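Local coordinates for putative LacI-family transcriptional regulator (Bacteroides fragilis, PDB 3GBV), which probably regulates transcription as a LacI-family DNA-binding protein, with a periplasmic-binding-protein-like domain that may sense a small effector, at residues C13-H18 and E22-V27; K29-A34 and I43-T48; I98-Q103 and F259-T264. One frame throughout, in Å; residues are numbered along the deposited sequence.

Contact 1 (C13-H18 and E22-V27); sequences CLLPKH and EYWTDV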
ATOM      1  N   CYS A  13      -0.454   4.786 -27.455  1.00 31.43           N
ATOM      2  CA  CYS A  13       0.275   4.840 -26.192  1.00 33.12           C
ATOM      3  C   CYS A  13       1.772   4.893 -26.474  1.00 32.26           C
ATOM      4  O   CYS A  13       2.360   3.915 -26.929  1.00 34.47           O
ATOM      5  CB  CYS A  13      -0.053   3.611 -25.338  1.00 32.72           C
ATOM      6  SG  CYS A  13      -1.837   3.287 -25.174  1.00 34.11           S
ATOM      7  N   LEU A  14       2.385   6.039 -26.203  1.00 31.43           N
ATOM      8  CA  LEU A  14       3.811   6.215 -26.459  1.00 30.85           C
ATOM      9  C   LEU A  14       4.619   6.051 -25.176  1.00 30.46           C
ATOM     10  O   LEU A  14       4.537   6.873 -24.262  1.00 30.24           O
ATOM     11  CB  LEU A  14       4.044   7.595 -27.079  1.00 31.92           C
ATOM     12  CG  LEU A  14       5.410   7.895 -27.697  1.00 33.45           C
ATOM     13  CD1 LEU A  14       5.711   6.885 -28.800  1.00 33.39           C
ATOM     14  CD2 LEU A  14       5.413   9.327 -28.250  1.00 32.08           C
ATOM     15  N   LEU A  15       5.390   4.970 -25.115  1.00 29.09           N
ATOM     16  CA  LEU A  15       6.200   4.663 -23.946  1.00 28.65           C
ATOM     17  C   LEU A  15       7.658   4.444 -24.339  1.00 28.77           C
ATOM     18  O   LEU A  15       7.962   4.135 -25.495  1.00 28.62           O
ATOM     19  CB  LEU A  15       5.676   3.392 -23.271  1.00 28.17           C
ATOM     20  CG  LEU A  15       4.196   3.314 -22.899  1.00 29.85           C
ATOM     21  CD1 LEU A  15       3.853   1.881 -22.518  1.00 28.14           C
ATOM     22  CD2 LEU A  15       3.896   4.263 -21.758  1.00 30.44           C
ATOM     23  N   PRO A  16       8.583   4.610 -23.383  1.00 29.39           N
ATOM     24  CA  PRO A  16      10.015   4.418 -23.642  1.00 29.90           C
ATOM     25  C   PRO A  16      10.332   2.960 -23.972  1.00 31.35           C
ATOM     26  O   PRO A  16       9.802   2.047 -23.335  1.00 29.86           O
ATOM     27  CB  PRO A  16      10.667   4.833 -22.321  1.00 30.23           C
ATOM     28  CG  PRO A  16       9.699   5.816 -21.738  1.00 28.48           C
ATOM     29  CD  PRO A  16       8.366   5.168 -22.035  1.00 29.32           C
ATOM     30  N   LYS A  17      11.189   2.737 -24.967  1.00 33.58           N
ATOM     31  CA  LYS A  17      11.583   1.375 -25.318  1.00 36.12           C
ATOM     32  C   LYS A  17      12.132   0.756 -24.040  1.00 35.13           C
ATOM     33  O   LYS A  17      12.728   1.447 -23.215  1.00 33.90           O
ATOM     34  CB  LYS A  17      12.675   1.375 -26.400  1.00 38.51           C
ATOM     35  CG  LYS A  17      12.190   1.711 -27.813  1.00 43.05           C
ATOM     36  CD  LYS A  17      13.370   1.883 -28.774  1.00 47.10           C
ATOM     37  CE  LYS A  17      12.919   2.260 -30.186  1.00 48.17           C
ATOM     38  NZ  LYS A  17      14.065   2.738 -31.029  1.00 49.72           N
ATOM     39  N   HIS A  18      11.930  -0.547 -23.877  1.00 35.82           N
ATOM     40  CA  HIS A  18      12.396  -1.242 -22.685  1.00 36.15           C
ATOM     41  C   HIS A  18      12.417  -2.753 -22.908  1.00 37.37           C
ATOM     42  O   HIS A  18      11.973  -3.240 -23.946  1.00 37.77           O
ATOM     43  CB  HIS A  18      11.472  -0.917 -21.509  1.00 34.37           C
ATOM     44  CG  HIS A  18      10.067  -1.403 -21.692  1.00 34.74           C
ATOM     45  ND1 HIS A  18       9.155  -0.764 -22.503  1.00 34.24           N
ATOM     46  CD2 HIS A  18       9.430  -2.494 -21.201  1.00 34.68           C
ATOM     47  CE1 HIS A  18       8.020  -1.438 -22.507  1.00 34.06           C
ATOM     48  NE2 HIS A  18       8.160  -2.494 -21.725  1.00 34.37           N
ATOM     49  N   GLU A  22      10.829  -4.793 -17.200  1.00 31.96           N
ATOM     50  CA  GLU A  22      11.193  -3.476 -16.694  1.00 32.61           C
ATOM     51  C   GLU A  22       9.907  -2.775 -16.265  1.00 30.55           C
ATOM     52  O   GLU A  22       8.820  -3.332 -16.413  1.00 29.12           O
ATOM     53  CB  GLU A  22      11.955  -2.663 -17.751  1.00 33.53           C
ATOM     54  CG  GLU A  22      13.390  -3.153 -17.946  1.00 39.39           C
ATOM     55  CD  GLU A  22      14.225  -2.266 -18.861  1.00 42.63           C
ATOM     56  OE1 GLU A  22      13.845  -2.085 -20.040  1.00 44.53           O
ATOM     57  OE2 GLU A  22      15.270  -1.756 -18.403  1.00 45.02           O
ATOM     58  N   TYR A  23      10.029  -1.566 -15.736  1.00 27.91           N
ATOM     59  CA  TYR A  23       8.871  -0.839 -15.250  1.00 27.88           C
ATOM     60  C   TYR A  23       7.636  -0.792 -16.146  1.00 26.60           C
ATOM     61  O   TYR A  23       6.532  -1.061 -15.695  1.00 24.71           O
ATOM     62  CB  TYR A  23       9.247   0.596 -14.891  1.00 24.99           C
ATOM     63  CG  TYR A  23       8.068   1.359 -14.337  1.00 24.42           C
ATOM     64  CD1 TYR A  23       7.625   1.141 -13.031  1.00 24.84           C
ATOM     65  CD2 TYR A  23       7.351   2.248 -15.139  1.00 23.35           C
ATOM     66  CE1 TYR A  23       6.490   1.786 -12.539  1.00 25.05           C
ATOM     67  CE2 TYR A  23       6.218   2.897 -14.660  1.00 25.50           C
ATOM     68  CZ  TYR A  23       5.792   2.663 -13.363  1.00 26.25           C
ATOM     69  OH  TYR A  23       4.661   3.291 -12.909  1.00 22.79           O
ATOM     70  N   TRP A  24       7.829  -0.458 -17.412  1.00 27.92           N
ATOM     71  CA  TRP A  24       6.715  -0.310 -18.336  1.00 28.77           C
ATOM     72  C   TRP A  24       5.899  -1.550 -18.671  1.00 29.72           C
ATOM     73  O   TRP A  24       4.754  -1.441 -19.130  1.00 27.38           O
ATOM     74  CB  TRP A  24       7.217   0.369 -19.612  1.00 28.42           C
ATOM     75  CG  TRP A  24       7.985   1.611 -19.288  1.00 28.75           C
ATOM     76  CD1 TRP A  24       9.348   1.766 -19.293  1.00 28.78           C
ATOM     77  CD2 TRP A  24       7.446   2.839 -18.804  1.00 27.31           C
ATOM     78  NE1 TRP A  24       9.686   3.020 -18.833  1.00 28.38           N
ATOM     79  CE2 TRP A  24       8.529   3.704 -18.524  1.00 28.94           C
ATOM     80  CE3 TRP A  24       6.143   3.304 -18.569  1.00 28.75           C
ATOM     81  CZ2 TRP A  24       8.360   4.996 -18.026  1.00 25.87           C
ATOM     82  CZ3 TRP A  24       5.967   4.590 -18.072  1.00 27.52           C
ATOM     83  CH2 TRP A  24       7.073   5.421 -17.807  1.00 27.42           C
ATOM     84  N   THR A  25       6.466  -2.726 -18.440  1.00 28.96           N
ATOM     85  CA  THR A  25       5.730  -3.953 -18.725  1.00 30.66           C
ATOM     86  C   THR A  25       4.402  -3.996 -17.942  1.00 30.10           C
ATOM     87  O   THR A  25       3.385  -4.468 -18.442  1.00 28.81           O
ATOM     88  CB  THR A  25       6.588  -5.179 -18.385  1.00 29.83           C
ATOM     89  OG1 THR A  25       7.739  -5.188 -19.240  1.00 31.51           O
ATOM     90  CG2 THR A  25       5.807  -6.460 -18.593  1.00 30.28           C
ATOM     91  N   ASP A  26       4.414  -3.484 -16.717  1.00 30.44           N
ATOM     92  CA  ASP A  26       3.210  -3.473 -15.902  1.00 29.87           C
ATOM     93  C   ASP A  26       2.188  -2.444 -16.400  1.00 29.44           C
ATOM     94  O   ASP A  26       0.984  -2.713 -16.429  1.00 26.78           O
ATOM     95  CB  ASP A  26       3.568  -3.213 -14.445  1.00 31.11           C
ATOM     96  CG  ASP A  26       4.191  -4.426 -13.781  1.00 35.17           C
ATOM     97  OD1 ASP A  26       3.616  -5.527 -13.917  1.00 34.68           O
ATOM     98  OD2 ASP A  26       5.247  -4.280 -13.119  1.00 37.00           O
ATOM     99  N   VAL A  27       2.672  -1.268 -16.791  1.00 27.86           N
ATOM    100  CA  VAL A  27       1.789  -0.230 -17.311  1.00 27.03           C
ATOM    101  C   VAL A  27       1.108  -0.779 -18.563  1.00 26.67           C
ATOM    102  O   VAL A  27      -0.078  -0.526 -18.802  1.00 25.28           O
ATOM    103  CB  VAL A  27       2.576   1.039 -17.694  1.00 26.30           C
ATOM    104  CG1 VAL A  27       1.636   2.070 -18.326  1.00 26.14           C
ATOM    105  CG2 VAL A  27       3.262   1.612 -16.459  1.00 24.04           C
TER
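The indole of Trp-24 is held between two neighbours: Pro-16 CD sits over one face, 3.8 Å from Trp-24 CE2, while Tyr-23 turns an edge, through CD2, onto the opposite face and the imidazole of His-18 meets the indole edge through CG. The setting is the first strand-to-helix turn of a beta-alpha-beta unit in a periplasmic-binding-protein-like domain, where strand 9-16 ends and helix 23-37 begins. Proline suits the strand end, because its rigid ring offers CH groups to an aromatic face, and Pro-16 CD stands over the five-membered ring in a CH-pi contact. Leu-15 adds a methyl, CD2, obliquely at Trp-24 CE3, so that Leu-15 and Pro-16 of the strand both bear on the indole.

The His-18 ring in turn has Trp-24 CB over its centre, 3.6 Å from the centroid, and Thr-25 OG1 near its plane at the edge. The imidazole of His-18 and the five-membered ring of Trp-24 are inclined by 58°, neither stacked nor edge-to-face. With CG between its backbone N and carbonyl carbon (chi1 64°), His-18 folds back over its own loop. Thr-25 OG1 is bonded to Gly-21 N, and Glu-22 OE1 to Leu-19 N, which ties the turn together. The imidazole is helped into place by a bond from His-18 ND1 to Pro-16 O, 3.0 Å long, with an N-H...O angle of 158°.

Contact 2 (K29-A34 and I43-T48); sequences KGIREA and ISANIT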
ATOM      1  N   LYS A  29       0.467  -3.973 -19.238  1.00 32.88           N
ATOM      2  CA  LYS A  29      -0.524  -4.971 -18.858  1.00 36.12           C
ATOM      3  C   LYS A  29      -1.786  -4.191 -18.515  1.00 35.69           C
ATOM      4  O   LYS A  29      -2.885  -4.555 -18.933  1.00 35.31           O
ATOM      5  CB  LYS A  29      -0.076  -5.781 -17.630  1.00 39.72           C
ATOM      6  CG  LYS A  29       1.093  -6.731 -17.877  1.00 43.56           C
ATOM      7  CD  LYS A  29       1.260  -7.731 -16.732  1.00 47.16           C
ATOM      8  CE  LYS A  29       2.529  -8.568 -16.897  1.00 48.88           C
ATOM      9  NZ  LYS A  29       2.594  -9.254 -18.228  1.00 51.15           N
ATOM     10  N   GLY A  30      -1.613  -3.102 -17.769  1.00 34.43           N
ATOM     11  CA  GLY A  30      -2.746  -2.277 -17.390  1.00 33.76           C
ATOM     12  C   GLY A  30      -3.552  -1.867 -18.606  1.00 33.38           C
ATOM     13  O   GLY A  30      -4.770  -2.027 -18.632  1.00 34.10           O
ATOM     14  N   ILE A  31      -2.863  -1.337 -19.612  1.00 31.67           N
ATOM     15  CA  ILE A  31      -3.502  -0.902 -20.843  1.00 32.02           C
ATOM     16  C   ILE A  31      -4.267  -2.061 -21.484  1.00 33.63           C
ATOM     17  O   ILE A  31      -5.414  -1.904 -21.914  1.00 31.28           O
ATOM     18  CB  ILE A  31      -2.448  -0.365 -21.844  1.00 30.75           C
ATOM     19  CG1 ILE A  31      -1.863   0.962 -21.332  1.00 30.85           C
ATOM     20  CG2 ILE A  31      -3.072  -0.176 -23.213  1.00 29.97           C
ATOM     21  CD1 ILE A  31      -0.600   1.398 -22.068  1.00 28.64           C
ATOM     22  N   ARG A  32      -3.635  -3.229 -21.542  1.00 35.07           N
ATOM     23  CA  ARG A  32      -4.277  -4.393 -22.137  1.00 38.15           C
ATOM     24  C   ARG A  32      -5.550  -4.772 -21.391  1.00 38.44           C
ATOM     25  O   ARG A  32      -6.591  -5.005 -22.007  1.00 38.32           O
ATOM     26  CB  ARG A  32      -3.315  -5.587 -22.163  1.00 40.07           C
ATOM     27  CG  ARG A  32      -2.176  -5.428 -23.147  1.00 43.84           C
ATOM     28  CD  ARG A  32      -2.730  -5.162 -24.524  1.00 49.23           C
ATOM     29  NE  ARG A  32      -1.707  -4.747 -25.478  1.00 54.05           N
ATOM     30  CZ  ARG A  32      -1.976  -4.349 -26.719  1.00 56.72           C
ATOM     31  NH1 ARG A  32      -3.235  -4.316 -27.144  1.00 57.66           N
ATOM     32  NH2 ARG A  32      -0.992  -3.979 -27.534  1.00 58.07           N
ATOM     33  N   GLU A  33      -5.464  -4.834 -20.066  1.00 38.19           N
ATOM     34  CA  GLU A  33      -6.620  -5.176 -19.257  1.00 39.58           C
ATOM     35  C   GLU A  33      -7.748  -4.189 -19.549  1.00 39.02           C
ATOM     36  O   GLU A  33      -8.918  -4.573 -19.585  1.00 39.00           O
ATOM     37  CB  GLU A  33      -6.257  -5.142 -17.773  1.00 41.16           C
ATOM     38  CG  GLU A  33      -7.401  -5.496 -16.820  1.00 47.25           C
ATOM     39  CD  GLU A  33      -7.945  -6.902 -17.039  1.00 51.59           C
ATOM     40  OE1 GLU A  33      -7.130  -7.858 -17.097  1.00 52.75           O
ATOM     41  OE2 GLU A  33      -9.183  -7.053 -17.146  1.00 52.22           O
ATOM     42  N   ALA A  34      -7.396  -2.924 -19.768  1.00 37.76           N
ATOM     43  CA  ALA A  34      -8.395  -1.895 -20.060  1.00 39.08           C
ATOM     44  C   ALA A  34      -9.028  -2.092 -21.438  1.00 39.67           C
ATOM     45  O   ALA A  34     -10.228  -1.886 -21.616  1.00 38.87           O
ATOM     46  CB  ALA A  34      -7.768  -0.506 -19.968  1.00 38.14           C
ATOM     47  N   ILE A  43     -12.373  -0.680 -28.896  1.00 49.79           N
ATOM     48  CA  ILE A  43     -11.251   0.249 -28.828  1.00 47.69           C
ATOM     49  C   ILE A  43      -9.964  -0.541 -28.999  1.00 46.92           C
ATOM     50  O   ILE A  43      -9.915  -1.727 -28.677  1.00 47.62           O
ATOM     51  CB  ILE A  43     -11.180   0.962 -27.461  1.00 46.60           C
ATOM     52  CG1 ILE A  43     -11.030  -0.074 -26.346  1.00 45.87           C
ATOM     53  CG2 ILE A  43     -12.420   1.809 -27.247  1.00 47.18           C
ATOM     54  CD1 ILE A  43     -10.739   0.516 -24.991  1.00 45.71           C
ATOM     55  N   SER A  44      -8.924   0.111 -29.505  1.00 45.12           N
ATOM     56  CA  SER A  44      -7.642  -0.554 -29.678  1.00 43.62           C
ATOM     57  C   SER A  44      -6.509   0.361 -29.238  1.00 42.83           C
ATOM     58  O   SER A  44      -6.451   1.540 -29.600  1.00 41.94           O
ATOM     59  CB  SER A  44      -7.438  -0.991 -31.135  1.00 44.23           C
ATOM     60  OG  SER A  44      -7.425   0.107 -32.026  1.00 45.51           O
ATOM     61  N   ALA A  45      -5.614  -0.193 -28.435  1.00 41.95           N
ATOM     62  CA  ALA A  45      -4.481   0.553 -27.934  1.00 42.34           C
ATOM     63  C   ALA A  45      -3.277   0.232 -28.795  1.00 42.60           C
ATOM     64  O   ALA A  45      -2.828  -0.917 -28.843  1.00 42.44           O
ATOM     65  CB  ALA A  45      -4.206   0.171 -26.499  1.00 41.83           C
ATOM     66  N   ASN A  46      -2.768   1.247 -29.486  1.00 41.58           N
ATOM     67  CA  ASN A  46      -1.605   1.060 -30.333  1.00 41.51           C
ATOM     68  C   ASN A  46      -0.351   1.523 -29.599  1.00 40.43           C
ATOM     69  O   ASN A  46      -0.049   2.717 -29.520  1.00 40.15           O
ATOM     70  CB  ASN A  46      -1.766   1.822 -31.649  1.00 43.75           C
ATOM     71  CG  ASN A  46      -0.541   1.712 -32.526  1.00 46.46           C
ATOM     72  OD1 ASN A  46       0.088   0.655 -32.595  1.00 48.72           O
ATOM     73  ND2 ASN A  46      -0.196   2.798 -33.209  1.00 47.43           N
ATOM     74  N   ILE A  47       0.375   0.555 -29.059  1.00 38.56           N
ATOM     75  CA  ILE A  47       1.584   0.840 -28.318  1.00 38.79           C
ATOM     76  C   ILE A  47       2.790   0.969 -29.230  1.00 38.01           C
ATOM     77  O   ILE A  47       3.062   0.088 -30.039  1.00 37.39           O
ATOM     78  CB  ILE A  47       1.882  -0.276 -27.303  1.00 38.93           C
ATOM     79  CG1 ILE A  47       0.677  -0.477 -26.379  1.00 38.81           C
ATOM     80  CG2 ILE A  47       3.134   0.072 -26.509  1.00 39.13           C
ATOM     81  CD1 ILE A  47       0.840  -1.628 -25.402  1.00 37.98           C
ATOM     82  N   THR A  48       3.501   2.083 -29.118  1.00 37.59           N
ATOM     83  CA  THR A  48       4.716   2.262 -29.900  1.00 38.11           C
ATOM     84  C   THR A  48       5.757   2.710 -28.905  1.00 36.42           C
ATOM     85  O   THR A  48       5.459   3.470 -27.984  1.00 36.82           O
ATOM     86  CB  THR A  48       4.593   3.338 -31.015  1.00 38.50           C
ATOM     87  OG1 THR A  48       4.596   4.648 -30.436  1.00 43.56           O
ATOM     88  CG2 THR A  48       3.328   3.136 -31.812  1.00 38.32           C
TER
HETATM   89  O   HOH W   1      -5.567  -3.194 -29.070  1.00 45.01           O
HETATM   90  O   HOH W   2       0.096  -2.178 -29.634  1.00 46.66           O
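Ile-47, Arg-32 and Ala-45 bury the most surface here, and together they give the contact an oily interior and a watered margin. The long Arg-32 side chain leaves the helix and turns at chi2 (-56°), which carries its guanidinium out to strand 43-48. There it meets Ile-47 from the opposite direction: the methyl CD1 of Ile-47 approaches NH2 of Arg-32 obliquely, at 3.7 Å. Arginine suits this edge, since its aliphatic part can span the gap while its charged end remains among waters.

No direct hydrogen bond crosses between the segments; two waters do the work. One accepts from Ala-45 N at 3.1 Å and, weakly, from Arg-32 NH1, lying in the guanidinium plane at its edge. The second accepts from Ile-47 N at 2.8 Å, donates to Ala-45 O at 3.3 Å and takes a weak bond from Arg-32 NH2. Backbone groups on the outer side of this strand are thereby hydrated, as befits a strand that is outermost in its sheet within the chain.

Deeper in, Ile-31 CG2 presses on Ala-45 CB at 3.5 Å, tighter than usual for two carbons. CG2 of Ile-31 is anti to its backbone N, which turns that methyl onto Ala-45. The small alanine lets the branched isoleucine come close, and Ile-43 CD1 comes loosely up to the carbonyl oxygen of Ala-34. Helix 254-270 backs this side, touching both Ala-34 and Ile-43. Helix and strand run nearly antiparallel, at 161°, with their axes 8.9 Å apart at closest approach: the helix-on-strand packing of a beta-alpha-beta crossover in an alpha/beta fold with a parallel sheet, of the periplasmic-binding-protein type.

Contact 3 (I98-Q103 and F259-T264); sequences IYIDSQ and FNSIKT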
ATOM      1  N   ILE A  98      -2.897  12.192 -22.512  1.00 32.56           N
ATOM      2  CA  ILE A  98      -2.718  11.948 -21.094  1.00 32.79           C
ATOM      3  C   ILE A  98      -1.259  11.694 -20.722  1.00 31.87           C
ATOM      4  O   ILE A  98      -0.562  10.926 -21.387  1.00 30.81           O
ATOM      5  CB  ILE A  98      -3.549  10.717 -20.651  1.00 33.05           C
ATOM      6  CG1 ILE A  98      -5.041  11.013 -20.826  1.00 32.19           C
ATOM      7  CG2 ILE A  98      -3.211  10.342 -19.208  1.00 32.18           C
ATOM      8  CD1 ILE A  98      -5.923   9.834 -20.556  1.00 32.07           C
ATOM      9  N   TYR A  99      -0.800  12.352 -19.663  1.00 29.99           N
ATOM     10  CA  TYR A  99       0.557  12.134 -19.193  1.00 30.35           C
ATOM     11  C   TYR A  99       0.536  11.095 -18.083  1.00 29.82           C
ATOM     12  O   TYR A  99      -0.377  11.055 -17.256  1.00 26.93           O
ATOM     13  CB  TYR A  99       1.189  13.407 -18.612  1.00 32.42           C
ATOM     14  CG  TYR A  99       1.624  14.460 -19.614  1.00 33.78           C
ATOM     15  CD1 TYR A  99       2.163  14.105 -20.859  1.00 33.67           C
ATOM     16  CD2 TYR A  99       1.546  15.813 -19.290  1.00 32.82           C
ATOM     17  CE1 TYR A  99       2.609  15.082 -21.753  1.00 34.39           C
ATOM     18  CE2 TYR A  99       1.992  16.794 -20.175  1.00 35.17           C
ATOM     19  CZ  TYR A  99       2.521  16.426 -21.401  1.00 34.17           C
ATOM     20  OH  TYR A  99       2.948  17.404 -22.273  1.00 35.45           O
ATOM     21  N   ILE A 100       1.549  10.244 -18.084  1.00 30.11           N
ATOM     22  CA  ILE A 100       1.692   9.247 -17.050  1.00 30.82           C
ATOM     23  C   ILE A 100       3.117   9.379 -16.545  1.00 30.89           C
ATOM     24  O   ILE A 100       4.031   9.725 -17.305  1.00 29.68           O
ATOM     25  CB  ILE A 100       1.467   7.819 -17.575  1.00 31.91           C
ATOM     26  CG1 ILE A 100       2.298   7.589 -18.835  1.00 34.43           C
ATOM     27  CG2 ILE A 100      -0.004   7.592 -17.833  1.00 31.30           C
ATOM     28  CD1 ILE A 100       2.163   6.186 -19.413  1.00 37.97           C
ATOM     29  N   ASP A 101       3.286   9.126 -15.251  1.00 30.61           N
ATOM     30  CA  ASP A 101       4.581   9.185 -14.590  1.00 31.25           C
ATOM     31  C   ASP A 101       5.123  10.597 -14.354  1.00 32.03           C
ATOM     32  O   ASP A 101       5.279  11.020 -13.209  1.00 31.95           O
ATOM     33  CB  ASP A 101       5.600   8.369 -15.374  1.00 30.67           C
ATOM     34  CG  ASP A 101       6.849   8.131 -14.586  1.00 30.68           C
ATOM     35  OD1 ASP A 101       6.735   7.520 -13.499  1.00 31.32           O
ATOM     36  OD2 ASP A 101       7.926   8.563 -15.041  1.00 31.59           O
ATOM     37  N   SER A 102       5.415  11.321 -15.432  1.00 32.47           N
ATOM     38  CA  SER A 102       5.934  12.682 -15.319  1.00 33.03           C
ATOM     39  C   SER A 102       4.974  13.692 -15.929  1.00 33.75           C
ATOM     40  O   SER A 102       4.287  13.392 -16.907  1.00 32.43           O
ATOM     41  CB  SER A 102       7.282  12.814 -16.043  1.00 31.51           C
ATOM     42  OG  SER A 102       8.281  11.980 -15.486  1.00 33.77           O
ATOM     43  N   GLN A 103       4.937  14.891 -15.352  1.00 36.09           N
ATOM     44  CA  GLN A 103       4.098  15.969 -15.869  1.00 39.18           C
ATOM     45  C   GLN A 103       5.048  16.884 -16.639  1.00 40.56           C
ATOM     46  O   GLN A 103       6.265  16.830 -16.443  1.00 41.53           O
ATOM     47  CB  GLN A 103       3.457  16.787 -14.736  1.00 39.94           C
ATOM     48  CG  GLN A 103       2.827  15.978 -13.619  1.00 45.54           C
ATOM     49  CD  GLN A 103       2.190  16.851 -12.548  1.00 49.32           C
ATOM     50  OE1 GLN A 103       1.194  17.532 -12.800  1.00 52.09           O
ATOM     51  NE2 GLN A 103       2.767  16.840 -11.343  1.00 50.61           N
ATOM     52  N   PHE A 259      -4.203   1.279 -16.879  1.00 27.78           N
ATOM     53  CA  PHE A 259      -5.620   0.997 -16.968  1.00 30.18           C
ATOM     54  C   PHE A 259      -6.397   2.315 -16.957  1.00 30.22           C
ATOM     55  O   PHE A 259      -7.205   2.575 -17.846  1.00 28.49           O
ATOM     56  CB  PHE A 259      -6.052   0.126 -15.790  1.00 31.68           C
ATOM     57  CG  PHE A 259      -7.467  -0.349 -15.884  1.00 34.26           C
ATOM     58  CD1 PHE A 259      -7.783  -1.485 -16.622  1.00 33.40           C
ATOM     59  CD2 PHE A 259      -8.492   0.366 -15.274  1.00 32.94           C
ATOM     60  CE1 PHE A 259      -9.101  -1.909 -16.756  1.00 35.20           C
ATOM     61  CE2 PHE A 259      -9.816  -0.048 -15.401  1.00 35.43           C
ATOM     62  CZ  PHE A 259     -10.120  -1.192 -16.148  1.00 35.35           C
ATOM     63  N   ASN A 260      -6.140   3.150 -15.953  1.00 30.71           N
ATOM     64  CA  ASN A 260      -6.820   4.440 -15.831  1.00 32.73           C
ATOM     65  C   ASN A 260      -6.620   5.379 -17.019  1.00 32.79           C
ATOM     66  O   ASN A 260      -7.526   6.132 -17.372  1.00 32.34           O
ATOM     67  CB  ASN A 260      -6.381   5.143 -14.551  1.00 34.16           C
ATOM     68  CG  ASN A 260      -7.133   4.650 -13.343  1.00 36.34           C
ATOM     69  OD1 ASN A 260      -7.567   3.501 -13.297  1.00 38.88           O
ATOM     70  ND2 ASN A 260      -7.285   5.513 -12.347  1.00 36.00           N
ATOM     71  N   SER A 261      -5.443   5.349 -17.634  1.00 31.85           N
ATOM     72  CA  SER A 261      -5.195   6.218 -18.779  1.00 33.33           C
ATOM     73  C   SER A 261      -6.218   5.949 -19.868  1.00 32.81           C
ATOM     74  O   SER A 261      -6.839   6.876 -20.392  1.00 31.00           O
ATOM     75  CB  SER A 261      -3.786   6.003 -19.342  1.00 34.80           C
ATOM     76  OG  SER A 261      -2.808   6.541 -18.468  1.00 39.59           O
ATOM     77  N   ILE A 262      -6.389   4.668 -20.191  1.00 33.47           N
ATOM     78  CA  ILE A 262      -7.324   4.235 -21.226  1.00 34.20           C
ATOM     79  C   ILE A 262      -8.763   4.494 -20.804  1.00 34.49           C
ATOM     80  O   ILE A 262      -9.590   4.942 -21.605  1.00 33.32           O
ATOM     81  CB  ILE A 262      -7.171   2.733 -21.519  1.00 34.19           C
ATOM     82  CG1 ILE A 262      -5.718   2.409 -21.874  1.00 33.17           C
ATOM     83  CG2 ILE A 262      -8.096   2.340 -22.665  1.00 35.76           C
ATOM     84  CD1 ILE A 262      -5.229   3.067 -23.148  1.00 33.44           C
ATOM     85  N   LYS A 263      -9.065   4.200 -19.545  1.00 34.82           N
ATOM     86  CA  LYS A 263     -10.408   4.422 -19.018  1.00 34.74           C
ATOM     87  C   LYS A 263     -10.784   5.899 -19.182  1.00 34.32           C
ATOM     88  O   LYS A 263     -11.875   6.222 -19.662  1.00 32.67           O
ATOM     89  CB  LYS A 263     -10.463   4.039 -17.537  1.00 35.54           C
ATOM     90  CG  LYS A 263     -11.837   4.230 -16.901  1.00 37.77           C
ATOM     91  CD  LYS A 263     -11.800   3.923 -15.414  1.00 40.38           C
ATOM     92  CE  LYS A 263     -13.166   4.107 -14.772  1.00 42.73           C
ATOM     93  NZ  LYS A 263     -13.683   5.490 -14.966  1.00 44.40           N
ATOM     94  N   THR A 264      -9.868   6.782 -18.786  1.00 32.71           N
ATOM     95  CA  THR A 264     -10.083   8.224 -18.885  1.00 33.00           C
ATOM     96  C   THR A 264     -10.343   8.654 -20.329  1.00 33.55           C
ATOM     97  O   THR A 264     -11.184   9.507 -20.586  1.00 33.52           O
ATOM     98  CB  THR A 264      -8.869   9.009 -18.359  1.00 32.17           C
ATOM     99  OG1 THR A 264      -8.581   8.619 -17.004  1.00 28.97           O
ATOM    100  CG2 THR A 264      -9.160  10.504 -18.406  1.00 32.20           C
TER
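Helix 254-270 crosses from the other half of the sequence to cover the parallel sheet of the domain that contains strand 97-100, and Ile-98, Ile-100, Ser-261 and Thr-264 form the meeting surface. Strand and helix are almost antiparallel, at 173°, with their axes 9.5 Å apart at closest approach. Ile-98 contributes most from the strand. Its outer methyl CD1 reaches the backbone of Ser-261 itself, 3.1 Å from Ser-261 O, and also lies 3.8 Å from Thr-264 CB. The extended chain, with CG1 beside the backbone N (chi1 -64°) and CD1 beyond it, makes that reach possible.

Ser-261 faces the strand with a short side chain that brings its hydroxyl against the isoleucine methyls. Its OG is 3.1 Å from Ile-100 CG2 and 3.9 Å from Ile-98 CG2; the packing is tight at Ile-100 CG2, as it is where Ile-98 CD1 meets Ser-261 O. The hydroxyl is satisfied within its helix by Gln-257 O, so a polar atom can be tolerated between isoleucines. Thr-264 behaves similarly: OG1 donates to Asn-260 O at 2.7 Å, from above the carbonyl plane, while Thr-264 N bonds the same oxygen from the opposite face. Beta-branched isoleucines suit the strand, and Phe-113 of the next strand adjoins both Ile-98 and Thr-264. Such a helix, returning late in the chain to pack on the N-terminal sheet, is typical of the two-domain periplasmic-binding-protein fold.

All three contacts lie on one side of the parallel sheet and share its hydrophobic layer. Contacts 1 and 2 use the same helix, 23-37, and neighbouring strands; their centres are 11 Å apart, and Cys-13 N lies 3.0 Å from Asn-46 O in a probable backbone bond. Contact 3 brings helix 254-270 beside that helix: Ala-34 CB is 3.6 Å from Ile-262 CB. Contacts 1 and 3 meet where Leu-15 CD2 lies 3.5 Å from Ile-100 CD1. The Trp-24 side chain of contact 1 is about 5 Å from a bound 1,2-ethanediol, probably left from crystallisation; such small molecules can settle in pockets, so an effector site nearby is possible.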